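Local coordinates for putative exported protein (Bacteroides fragilis NCTC 9343, PDB 3IEE), which is of unknown function but is probably an exported lipoprotein, mainly helical and belonging to a DUF3829-like family, at residues K169-S174 with G225-Y230. Residues are numbered along the deposited sequence; the frame is centred on the assembly and turned at random.
Sequences KAQIMS and GEMKSY
Y230 reaches from one helix to the other and ends in a hydrogen bond: its OH donates to OG of S174, 2.7 Å away and near the plane of the ring. S174 OG also donates a hydrogen bond, modelled unusually short, to O of Q171, three residues back in the same helix. Serine suits the place because one small group can accept from the phenol and donate to the backbone. Tyrosine suits its own because, with CG anti to the backbone N (chi1 -177°), the long ring carries its hydroxyl over to the other helix, where the axes of the two segments come within 11.4 Å.

The short axes of 169-174 and 225-230, in the first turns of helices 169-189 and 224-247 of the C-terminal helical bundle, run in roughly the same direction, 31° apart. The Y230 side chain also touches L217, from the loop before the second helix.

The other side-chain contacts are made by carbon atoms. Glutamine offers an aliphatic stem: CG of Q171 lies over one face of the Y230 ring in a CH-pi contact, 3.9 Å from the centroid, while the amide plane stands 78° from the ring. M227, a selenomethionine whose flexible chain bends at chi2 and chi3, brings CE to 4.1 Å from Q171 CG.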
loop_
_atom_site.group_PDB
_atom_site.type_symbol
_atom_site.label_atom_id
_atom_site.label_comp_id
_atom_site.label_asym_id
_atom_site.label_seq_id
_atom_site.Cartn_x
_atom_site.Cartn_y
_atom_site.Cartn_z
ATOM N N LYS A 169 -5.040 24.324 -4.602
ATOM C CA LYS A 169 -3.974 23.377 -4.945
ATOM C C LYS A 169 -3.258 22.833 -3.712
ATOM O O LYS A 169 -3.105 21.634 -3.587
ATOM C CB LYS A 169 -2.992 24.067 -5.892
ATOM C CG LYS A 169 -1.676 23.331 -6.143
ATOM C CD LYS A 169 -0.862 24.044 -7.204
ATOM C CE LYS A 169 -0.058 25.189 -6.677
ATOM N NZ LYS A 169 -0.062 26.293 -7.721
ATOM N N ALA A 170 -2.785 23.706 -2.815
ATOM C CA ALA A 170 -2.053 23.211 -1.625
ATOM C C ALA A 170 -2.881 22.238 -0.782
ATOM O O ALA A 170 -2.385 21.168 -0.323
ATOM C CB ALA A 170 -1.529 24.371 -0.728
ATOM N N GLN A 171 -4.141 22.591 -0.565
ATOM C CA GLN A 171 -5.041 21.768 0.245
ATOM C C GLN A 171 -5.288 20.416 -0.454
ATOM O O GLN A 171 -5.160 19.330 0.137
ATOM C CB GLN A 171 -6.360 22.511 0.532
ATOM C CG GLN A 171 -6.207 23.764 1.427
ATOM C CD GLN A 171 -5.592 24.968 0.772
ATOM O OE1 GLN A 171 -5.456 25.021 -0.454
ATOM N NE2 GLN A 171 -5.269 26.009 1.577
ATOM N N ILE A 172 -5.611 20.473 -1.743
ATOM C CA ILE A 172 -5.837 19.250 -2.542
ATOM C C ILE A 172 -4.605 18.311 -2.488
ATOM O O ILE A 172 -4.716 17.093 -2.237
ATOM C CB ILE A 172 -6.224 19.611 -4.015
ATOM C CG1 ILE A 172 -7.550 20.375 -4.066
ATOM C CG2 ILE A 172 -6.327 18.323 -4.874
ATOM C CD1 ILE A 172 -7.794 21.127 -5.410
HETATM N N MSE A 173 -3.421 18.880 -2.701
HETATM C CA MSE A 173 -2.189 18.126 -2.670
HETATM C C MSE A 173 -1.893 17.505 -1.303
HETATM O O MSE A 173 -1.490 16.310 -1.225
HETATM C CB MSE A 173 -1.038 18.978 -3.220
HETATM C CG MSE A 173 -1.203 19.244 -4.738
HETATM SE SE MSE A 173 0.278 20.300 -5.442
HETATM C CE MSE A 173 1.673 18.959 -5.266
ATOM N N SER A 174 -2.185 18.258 -0.223
ATOM C CA SER A 174 -2.028 17.748 1.122
ATOM C C SER A 174 -2.934 16.546 1.369
ATOM O O SER A 174 -2.492 15.581 1.981
ATOM C CB SER A 174 -2.343 18.796 2.205
ATOM O OG SER A 174 -3.712 19.134 2.202
ATOM N N GLY A 225 -17.364 25.620 2.098
ATOM C CA GLY A 225 -17.596 24.157 2.159
ATOM C C GLY A 225 -16.311 23.344 2.118
ATOM O O GLY A 225 -16.125 22.406 2.901
ATOM N N GLU A 226 -15.426 23.716 1.202
ATOM C CA GLU A 226 -14.153 23.034 1.005
ATOM C C GLU A 226 -13.268 23.201 2.246
ATOM O O GLU A 226 -12.608 22.252 2.673
ATOM C CB GLU A 226 -13.446 23.575 -0.240
ATOM C CG GLU A 226 -14.144 23.249 -1.563
ATOM C CD GLU A 226 -15.229 24.234 -1.992
ATOM O OE1 GLU A 226 -15.554 25.202 -1.274
ATOM O OE2 GLU A 226 -15.788 23.994 -3.090
HETATM N N MSE A 227 -13.298 24.395 2.832
HETATM C CA MSE A 227 -12.547 24.640 4.061
HETATM C C MSE A 227 -13.045 23.749 5.203
HETATM O O MSE A 227 -12.257 23.141 5.909
HETATM C CB MSE A 227 -12.575 26.112 4.462
HETATM C CG MSE A 227 -11.763 27.038 3.550
HETATM SE SE MSE A 227 -9.859 26.637 3.498
HETATM C CE MSE A 227 -9.762 25.697 1.977
ATOM N N LYS A 228 -14.359 23.625 5.335
ATOM C CA LYS A 228 -14.899 22.810 6.382
ATOM C C LYS A 228 -14.519 21.347 6.176
ATOM O O LYS A 228 -14.094 20.686 7.139
ATOM C CB LYS A 228 -16.430 23.001 6.465
ATOM C CG LYS A 228 -16.884 24.297 7.118
ATOM C CD LYS A 228 -18.414 24.282 7.353
ATOM C CE LYS A 228 -19.081 25.676 7.216
ATOM N NZ LYS A 228 -20.257 25.889 8.149
ATOM N N SER A 229 -14.690 20.869 4.937
ATOM C CA SER A 229 -14.321 19.529 4.540
ATOM C C SER A 229 -12.846 19.256 4.884
ATOM O O SER A 229 -12.529 18.256 5.549
ATOM C CB SER A 229 -14.547 19.340 3.038
ATOM O OG SER A 229 -14.360 17.988 2.679
ATOM N N TYR A 230 -11.986 20.173 4.445
ATOM C CA TYR A 230 -10.524 20.058 4.614
ATOM C C TYR A 230 -10.155 19.960 6.100
ATOM O O TYR A 230 -9.454 19.048 6.525
ATOM C CB TYR A 230 -9.830 21.218 3.944
ATOM C CG TYR A 230 -8.331 21.106 4.019
ATOM C CD1 TYR A 230 -7.641 20.025 3.424
ATOM C CD2 TYR A 230 -7.594 22.059 4.683
ATOM C CE1 TYR A 230 -6.303 19.918 3.536
ATOM C CE2 TYR A 230 -6.225 21.970 4.777
ATOM C CZ TYR A 230 -5.579 20.932 4.197
ATOM O OH TYR A 230 -4.241 20.829 4.283
#